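Local coordinates for protein tryptophan--tRNA ligase (Campylobacter jejuni subsp. jejuni, PDB 3TZL) that probably catalyses the ATP-dependent attachment of tryptophan to its cognate tRNA, as a homodimeric class I aminoacyl-tRNA synthetase, at residues B[36-41]-B[76-81]; B[67-72]-B[282-287]; B[136-141]-B[307-312]. All blocks are in the same frame, centred on the assembly; numbering follows the deposited sequence.

Contact 1 of 3, residues B[36-41]-B[76-81]; sequences QMFMFI and KSVFWL. With TRP (tryptophan), chain J.
Ser77 leads into strand 78-81 with its CB against the selenomethionine methyl of Met39, a tight 3.4 Å from Ser77 CB to Met39 CE. Its small hydroxyl accepts from a water that also takes the N-H of Met37, and it bonds to Gln32. Val78 then begins the parallel ladder: its N donates to Met37 O almost straight (172°), and Met39 N returns the bond to Val78 O at 2.8 Å. The branched Val78 suits a strand, and its CB sits over the centre of the Phe38 ring, 4.0 Å from the ring centroid. On the other face of the sheet Phe79, with CG anti to the backbone N, brings CZ to Ile41 CD1, where helix 53-70 packs. Trp80 takes the crowded chi1 position (76°), which lays the indole alongside Phe40, whose CB stands over its six-membered ring at 3.6 Å from the centroid. Leu81 ends the row, CD1 against Ile41 CB. These strands belong to the parallel sheet of the class I Rossmann-type catalytic domain. The backbone pairs its polar groups while the side chains are almost wholly apolar; Phe40, its CB on the indole of Trp80, brings CZ to 3.5 Å from NE1 of the bound tryptophan.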
# COMPACT_ATOMS: atom_id res chain seq x y z
N GLN B 36 -0.87 -19.99 20.68
CA GLN B 36 0.22 -19.42 19.90
C GLN B 36 -0.17 -18.00 19.50
O GLN B 36 -0.78 -17.80 18.45
CB GLN B 36 0.49 -20.26 18.66
CG GLN B 36 1.81 -19.93 17.96
CD GLN B 36 1.89 -20.52 16.56
OE1 GLN B 36 2.79 -20.17 15.79
NE2 GLN B 36 0.96 -21.40 16.22
N MSE B 37 0.19 -17.03 20.34
CA MSE B 37 -0.29 -15.64 20.20
C MSE B 37 0.65 -14.74 19.38
O MSE B 37 1.82 -14.65 19.69
CB MSE B 37 -0.49 -15.00 21.58
CG MSE B 37 -1.46 -15.74 22.52
SE MSE B 37 -3.30 -15.35 22.05
CE MSE B 37 -3.40 -13.49 22.58
N PHE B 38 0.10 -14.07 18.36
CA PHE B 38 0.83 -13.03 17.62
C PHE B 38 0.12 -11.71 17.89
O PHE B 38 -1.09 -11.62 17.70
CB PHE B 38 0.77 -13.30 16.10
CG PHE B 38 1.77 -14.33 15.63
CD1 PHE B 38 2.62 -14.04 14.58
CD2 PHE B 38 1.87 -15.56 16.25
CE1 PHE B 38 3.55 -14.99 14.13
CE2 PHE B 38 2.81 -16.51 15.81
CZ PHE B 38 3.64 -16.21 14.75
N MSE B 39 0.85 -10.69 18.32
CA MSE B 39 0.20 -9.41 18.63
C MSE B 39 1.07 -8.31 18.09
O MSE B 39 2.29 -8.34 18.29
CB MSE B 39 0.04 -9.23 20.14
CG MSE B 39 -1.11 -10.01 20.79
SE MSE B 39 -0.58 -10.67 22.54
CE MSE B 39 0.93 -11.65 21.80
N PHE B 40 0.47 -7.34 17.42
CA PHE B 40 1.26 -6.24 16.90
C PHE B 40 0.58 -4.92 17.18
O PHE B 40 -0.65 -4.86 17.27
CB PHE B 40 1.52 -6.40 15.39
CG PHE B 40 0.28 -6.42 14.55
CD1 PHE B 40 -0.20 -5.25 13.99
CD2 PHE B 40 -0.41 -7.61 14.33
CE1 PHE B 40 -1.35 -5.25 13.22
CE2 PHE B 40 -1.57 -7.63 13.55
CZ PHE B 40 -2.04 -6.44 13.00
N ILE B 41 1.39 -3.88 17.37
CA ILE B 41 0.90 -2.52 17.49
C ILE B 41 0.60 -2.04 16.07
O ILE B 41 1.51 -1.88 15.27
CB ILE B 41 1.96 -1.59 18.12
CG1 ILE B 41 2.43 -2.14 19.47
CG2 ILE B 41 1.40 -0.17 18.29
CD1 ILE B 41 1.31 -2.24 20.48
N LYS B 76 7.33 -15.99 24.99
CA LYS B 76 6.24 -16.89 24.67
C LYS B 76 5.55 -16.50 23.36
O LYS B 76 5.22 -17.37 22.54
CB LYS B 76 5.22 -16.89 25.80
CG LYS B 76 5.79 -17.26 27.16
CD LYS B 76 4.73 -17.15 28.27
CE LYS B 76 5.19 -17.86 29.56
NZ LYS B 76 5.45 -19.33 29.38
N SER B 77 5.34 -15.21 23.16
CA SER B 77 4.51 -14.70 22.06
C SER B 77 5.33 -13.96 21.02
O SER B 77 6.52 -13.73 21.21
CB SER B 77 3.48 -13.72 22.61
OG SER B 77 2.64 -14.35 23.56
N VAL B 78 4.69 -13.58 19.92
CA VAL B 78 5.36 -12.77 18.91
C VAL B 78 4.72 -11.40 18.93
O VAL B 78 3.54 -11.26 18.63
CB VAL B 78 5.32 -13.41 17.52
CG1 VAL B 78 5.95 -12.51 16.48
CG2 VAL B 78 6.04 -14.78 17.56
N PHE B 79 5.51 -10.40 19.32
CA PHE B 79 5.00 -9.06 19.59
C PHE B 79 5.84 -8.00 18.91
O PHE B 79 7.01 -7.83 19.22
CB PHE B 79 4.98 -8.83 21.10
CG PHE B 79 4.51 -7.46 21.49
CD1 PHE B 79 3.18 -7.10 21.35
CD2 PHE B 79 5.39 -6.54 22.04
CE1 PHE B 79 2.73 -5.84 21.72
CE2 PHE B 79 4.95 -5.28 22.43
CZ PHE B 79 3.62 -4.93 22.27
N TRP B 80 5.24 -7.26 17.99
CA TRP B 80 6.01 -6.33 17.18
C TRP B 80 5.19 -5.11 16.79
O TRP B 80 4.00 -5.04 17.05
CB TRP B 80 6.58 -7.04 15.93
CG TRP B 80 5.61 -7.30 14.82
CD1 TRP B 80 5.50 -6.61 13.64
CD2 TRP B 80 4.62 -8.34 14.76
NE1 TRP B 80 4.51 -7.15 12.86
CE2 TRP B 80 3.94 -8.21 13.53
CE3 TRP B 80 4.23 -9.36 15.63
CZ2 TRP B 80 2.91 -9.07 13.14
CZ3 TRP B 80 3.20 -10.21 15.25
CH2 TRP B 80 2.55 -10.06 14.02
N LEU B 81 5.89 -4.14 16.22
CA LEU B 81 5.30 -2.91 15.73
C LEU B 81 5.09 -3.10 14.23
O LEU B 81 6.02 -3.41 13.51
CB LEU B 81 6.27 -1.75 15.96
CG LEU B 81 5.89 -0.35 15.49
CD1 LEU B 81 4.73 0.14 16.30
CD2 LEU B 81 7.09 0.58 15.65
N TRP J . -8.76 -3.02 12.93
CA TRP J . -8.37 -3.43 14.29
C TRP J . -8.99 -2.51 15.33
O TRP J . -8.97 -2.80 16.53
CB TRP J . -6.84 -3.46 14.44
CG TRP J . -6.19 -4.41 13.47
CD1 TRP J . -5.42 -4.09 12.39
CD2 TRP J . -6.32 -5.83 13.49
NE1 TRP J . -5.03 -5.25 11.74
CE2 TRP J . -5.58 -6.33 12.39
CE3 TRP J . -6.98 -6.74 14.33
CZ2 TRP J . -5.48 -7.69 12.12
CZ3 TRP J . -6.88 -8.09 14.05
CH2 TRP J . -6.13 -8.56 12.96
OXT TRP J . -9.53 -1.46 14.98
O HOH W 1 1.84 -17.17 22.95
O HOH W 2 3.48 -17.54 19.82

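Contact 2 of 3, residues B[67-72]-B[282-287]; sequences FLSLGI and EKYNEL
The Tyr284 ring is stacked on Phe204, while near its plane, at the edge, lies Ser69 OG. CG of Tyr284 stands anti to the backbone N (chi1 176°), and the ring runs along helix 53-70, touching Lys62, Ala65 and Ala66, where small alanines admit a broad aromatic. Ser69 is the residue at which the two segments come closest, its CA 5.4 Å from that of Tyr284. A side chain this short suits such a near approach: OG rests 3.4 Å from Tyr284 CB, and its polar need is met within its own helix by Ala65 O. Although Ser69 OG is also 3.0 Å from Tyr284 N, the angle is too poor for a hydrogen bond. Helix 53-70 ends here in a Schellman motif, with Gly71 at positive phi (138°), a conformation in which a CB would press on the carbonyl O of Leu70, so glycine suits it. Leu68 O accepts from Gly71 N within this turn and from Lys283 NZ at 3.2 Å. The lysine chain is extended throughout and passes alongside Ser69, its ammonium arriving well above the carbonyl plane. A positive charge at this C-terminal end would probably be favoured by the helix dipole. Deeper in, Leu287 CD1 meets Leu68 CB at 4.1 Å, and both leucines also pack on Ile297 of helix 291-320.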
# COMPACT_ATOMS: atom_id res chain seq x y z
N PHE B 67 1.55 -2.77 26.91
CA PHE B 67 1.18 -4.18 26.80
C PHE B 67 2.26 -5.09 27.39
O PHE B 67 1.97 -6.09 28.04
CB PHE B 67 0.80 -4.55 25.36
CG PHE B 67 -0.52 -3.96 24.92
CD1 PHE B 67 -1.72 -4.48 25.38
CD2 PHE B 67 -0.57 -2.89 24.04
CE1 PHE B 67 -2.94 -3.94 24.97
CE2 PHE B 67 -1.77 -2.33 23.65
CZ PHE B 67 -2.96 -2.86 24.11
N LEU B 68 3.51 -4.71 27.18
CA LEU B 68 4.61 -5.43 27.81
C LEU B 68 4.47 -5.35 29.33
O LEU B 68 4.56 -6.38 30.02
CB LEU B 68 5.94 -4.85 27.35
CG LEU B 68 6.26 -5.20 25.90
CD1 LEU B 68 7.48 -4.45 25.44
CD2 LEU B 68 6.47 -6.69 25.76
N SER B 69 4.21 -4.15 29.84
CA SER B 69 4.07 -3.96 31.29
C SER B 69 2.96 -4.78 31.93
O SER B 69 3.08 -5.22 33.08
CB SER B 69 3.83 -2.49 31.61
OG SER B 69 4.99 -1.78 31.26
N LEU B 70 1.87 -4.99 31.19
CA LEU B 70 0.71 -5.68 31.73
C LEU B 70 0.76 -7.20 31.49
O LEU B 70 -0.11 -7.92 31.97
CB LEU B 70 -0.57 -5.06 31.16
CG LEU B 70 -0.82 -3.62 31.64
CD1 LEU B 70 -1.73 -2.87 30.67
CD2 LEU B 70 -1.45 -3.65 33.02
N GLY B 71 1.77 -7.68 30.77
CA GLY B 71 2.00 -9.12 30.74
C GLY B 71 2.36 -9.79 29.42
O GLY B 71 2.61 -10.99 29.38
N ILE B 72 2.38 -9.03 28.34
CA ILE B 72 2.76 -9.67 27.09
C ILE B 72 4.18 -10.18 27.19
O ILE B 72 5.11 -9.45 27.55
CB ILE B 72 2.59 -8.75 25.89
CG1 ILE B 72 1.11 -8.60 25.57
CG2 ILE B 72 3.33 -9.33 24.70
CD1 ILE B 72 0.85 -7.87 24.25
N GLU B 282 5.88 0.83 37.15
CA GLU B 282 7.33 1.02 37.22
C GLU B 282 8.01 0.50 35.96
O GLU B 282 8.94 1.12 35.44
CB GLU B 282 7.92 0.31 38.44
CG GLU B 282 7.51 0.90 39.76
CD GLU B 282 7.94 0.03 40.96
OE1 GLU B 282 8.66 -0.98 40.75
OE2 GLU B 282 7.55 0.36 42.10
N LYS B 283 7.54 -0.64 35.48
CA LYS B 283 8.07 -1.22 34.26
C LYS B 283 7.74 -0.34 33.03
O LYS B 283 8.58 -0.10 32.14
CB LYS B 283 7.53 -2.63 34.07
CG LYS B 283 8.02 -3.32 32.82
CD LYS B 283 7.56 -4.76 32.82
CE LYS B 283 7.79 -5.44 31.48
NZ LYS B 283 7.31 -6.86 31.55
N TYR B 284 6.50 0.15 33.00
CA TYR B 284 6.03 1.04 31.96
C TYR B 284 6.91 2.28 31.84
O TYR B 284 7.46 2.57 30.77
CB TYR B 284 4.58 1.42 32.26
CG TYR B 284 3.93 2.42 31.32
CD1 TYR B 284 3.43 2.04 30.08
CD2 TYR B 284 3.76 3.74 31.72
CE1 TYR B 284 2.79 2.96 29.24
CE2 TYR B 284 3.13 4.67 30.89
CZ TYR B 284 2.65 4.28 29.66
OH TYR B 284 2.04 5.22 28.87
N ASN B 285 7.06 2.99 32.95
CA ASN B 285 7.91 4.17 33.02
C ASN B 285 9.37 3.91 32.65
O ASN B 285 9.97 4.72 31.95
CB ASN B 285 7.82 4.81 34.40
CG ASN B 285 6.46 5.42 34.65
OD1 ASN B 285 5.95 6.18 33.81
ND2 ASN B 285 5.84 5.08 35.78
N GLU B 286 9.92 2.80 33.12
CA GLU B 286 11.27 2.39 32.74
C GLU B 286 11.43 2.21 31.23
O GLU B 286 12.40 2.68 30.64
CB GLU B 286 11.68 1.10 33.49
CG GLU B 286 12.99 0.46 33.04
CD GLU B 286 12.80 -0.70 32.04
OE1 GLU B 286 11.84 -1.49 32.21
OE2 GLU B 286 13.61 -0.81 31.08
N LEU B 287 10.47 1.55 30.59
CA LEU B 287 10.53 1.32 29.15
C LEU B 287 10.44 2.62 28.35
O LEU B 287 10.92 2.69 27.22
CB LEU B 287 9.43 0.35 28.72
CG LEU B 287 9.56 -1.11 29.17
CD1 LEU B 287 8.22 -1.84 29.01
CD2 LEU B 287 10.66 -1.86 28.40

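Contact 3 of 3, residues B[136-141]-B[307-312]; sequences LLFDTR and KIAQEK
Ala309 forms the close-packed heart of this contact, where its lone methyl is met by the whole fork of Leu137. CG of that leucine is anti to the backbone N (chi1 -177°), and its CD1 reaches Ala309 CB at 3.7 Å; the small methyl suits a pair whose CA atoms are 5.9 Å apart. Beside it Phe138 presents CD1 to Ile308 CG2 at 3.8 Å, the two side chains crossing at about a right angle, while Leu137 CG lies over one face of the phenyl ring, offset toward the rim. The looser, solvent-facing side lies at partly exposed Asp139 and Ile308, whereas Lys312 is buried. Asp139, on a left-handed backbone (phi 52°), turns its carboxylate to Lys312, whose NZ forms a salt bridge with the syn lone pair of Asp139 OD2 at 2.8 Å; a second bond, to OD1, is weak. Lysine suits the place: CB rests against Leu137 O, and the bends at chi2 and chi3 then carry the ammonium back to the acid. NZ also bonds to Ile170 O, its strongest polar partner, and Thr172 OG1 bonds to Asp139 OD1, which probably fixes both charged groups. The contact thus holds the end of helix 122-137, which lines the tryptophan pocket with Asp134 and Ile135, against helix 291-320, with helix 87-96 packed on Leu137 and strand 5-10 touching Phe138 and Ile308.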
# COMPACT_ATOMS: atom_id res chain seq x y z
N LEU B 136 -3.38 -12.45 6.66
CA LEU B 136 -2.98 -13.50 5.72
C LEU B 136 -1.48 -13.74 5.67
O LEU B 136 -1.04 -14.86 5.43
CB LEU B 136 -3.48 -13.19 4.30
CG LEU B 136 -4.99 -13.05 4.14
CD1 LEU B 136 -5.41 -12.80 2.69
CD2 LEU B 136 -5.70 -14.26 4.69
N LEU B 137 -0.71 -12.68 5.83
CA LEU B 137 0.76 -12.77 5.82
C LEU B 137 1.28 -13.83 6.79
O LEU B 137 2.22 -14.56 6.47
CB LEU B 137 1.39 -11.40 6.14
CG LEU B 137 2.92 -11.21 6.12
CD1 LEU B 137 3.57 -11.59 4.77
CD2 LEU B 137 3.26 -9.77 6.46
N PHE B 138 0.62 -13.98 7.94
CA PHE B 138 1.08 -14.88 9.00
C PHE B 138 0.35 -16.21 9.14
O PHE B 138 0.52 -16.90 10.14
CB PHE B 138 1.10 -14.13 10.33
CG PHE B 138 1.94 -12.90 10.27
CD1 PHE B 138 3.31 -12.99 10.35
CD2 PHE B 138 1.36 -11.67 10.08
CE1 PHE B 138 4.10 -11.86 10.27
CE2 PHE B 138 2.15 -10.53 9.97
CZ PHE B 138 3.52 -10.63 10.06
N ASP B 139 -0.44 -16.58 8.13
CA ASP B 139 -1.25 -17.79 8.17
C ASP B 139 -2.13 -17.90 9.42
O ASP B 139 -2.29 -18.98 9.98
CB ASP B 139 -0.39 -19.05 8.01
CG ASP B 139 0.03 -19.28 6.56
OD1 ASP B 139 -0.81 -19.74 5.75
OD2 ASP B 139 1.20 -18.99 6.24
N THR B 140 -2.70 -16.77 9.83
CA THR B 140 -3.62 -16.70 10.96
C THR B 140 -4.79 -17.65 10.81
O THR B 140 -5.45 -17.67 9.78
CB THR B 140 -4.19 -15.29 11.06
OG1 THR B 140 -3.13 -14.35 11.14
CG2 THR B 140 -5.08 -15.18 12.31
N ARG B 141 -5.05 -18.45 11.84
CA ARG B 141 -6.26 -19.26 11.88
C ARG B 141 -7.42 -18.53 12.56
O ARG B 141 -8.57 -18.67 12.16
CB ARG B 141 -6.01 -20.59 12.59
CG ARG B 141 -5.12 -21.54 11.81
CD ARG B 141 -5.97 -22.49 11.00
NE ARG B 141 -6.63 -23.44 11.88
CZ ARG B 141 -7.27 -24.53 11.46
NH1 ARG B 141 -7.84 -25.35 12.34
NH2 ARG B 141 -7.33 -24.81 10.15
N LYS B 307 10.59 -13.31 9.79
CA LYS B 307 11.04 -14.57 9.21
C LYS B 307 9.86 -15.27 8.58
O LYS B 307 9.96 -15.85 7.51
CB LYS B 307 11.66 -15.48 10.26
CG LYS B 307 12.07 -16.86 9.74
CD LYS B 307 12.64 -17.66 10.90
CE LYS B 307 12.99 -19.10 10.52
NZ LYS B 307 14.22 -19.18 9.69
N ILE B 308 8.72 -15.19 9.25
CA ILE B 308 7.51 -15.81 8.77
C ILE B 308 6.99 -15.06 7.55
O ILE B 308 6.61 -15.68 6.55
CB ILE B 308 6.46 -15.87 9.88
CG1 ILE B 308 6.88 -16.93 10.90
CG2 ILE B 308 5.08 -16.20 9.32
CD1 ILE B 308 6.09 -16.88 12.19
N ALA B 309 7.00 -13.74 7.63
CA ALA B 309 6.58 -12.90 6.51
C ALA B 309 7.45 -13.12 5.28
O ALA B 309 6.95 -13.14 4.15
CB ALA B 309 6.58 -11.42 6.88
N GLN B 310 8.75 -13.30 5.49
CA GLN B 310 9.67 -13.50 4.36
C GLN B 310 9.40 -14.82 3.68
O GLN B 310 9.47 -14.91 2.47
CB GLN B 310 11.13 -13.45 4.80
CG GLN B 310 11.66 -12.05 5.06
CD GLN B 310 13.06 -12.07 5.66
OE1 GLN B 310 13.57 -13.12 6.07
NE2 GLN B 310 13.69 -10.89 5.72
N GLU B 311 9.11 -15.84 4.47
CA GLU B 311 8.79 -17.14 3.90
C GLU B 311 7.50 -17.07 3.06
O GLU B 311 7.43 -17.64 1.97
CB GLU B 311 8.67 -18.18 5.01
CG GLU B 311 10.01 -18.51 5.68
CD GLU B 311 9.87 -19.40 6.91
OE1 GLU B 311 8.90 -19.25 7.69
OE2 GLU B 311 10.77 -20.24 7.11
N LYS B 312 6.50 -16.33 3.53
CA LYS B 312 5.26 -16.21 2.78
C LYS B 312 5.53 -15.43 1.50
O LYS B 312 5.10 -15.84 0.41
CB LYS B 312 4.15 -15.53 3.60
CG LYS B 312 2.86 -15.27 2.81
CD LYS B 312 2.22 -16.61 2.42
CE LYS B 312 1.61 -17.30 3.64
NZ LYS B 312 1.23 -18.74 3.42

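All three contacts are mainly buried: contact 1 is the sheet core, contact 2 joins two helices beside it with exposed Lys283 at its edge, and contact 3, farthest from the chain's centre, includes partly exposed Asp139 and Ile308. Contacts 1 and 2 meet on the sheet face of Met39 and Phe79, where Phe79 CE2 lies 3.7 Å from Leu68 CG; a short loop links helix 53-70 to strand 78-81. Contact 3 meets the opposite face, with Phe138 CZ 3.5 Å from Trp80 CZ2. Contacts 2 and 3 do not touch. Backbone bonding dominates the strand pair; the helical contacts combine apolar packing with a lysine: Lys283 binds a helix-end carbonyl, Lys312 a carboxylate and the carbonyl of Ile170.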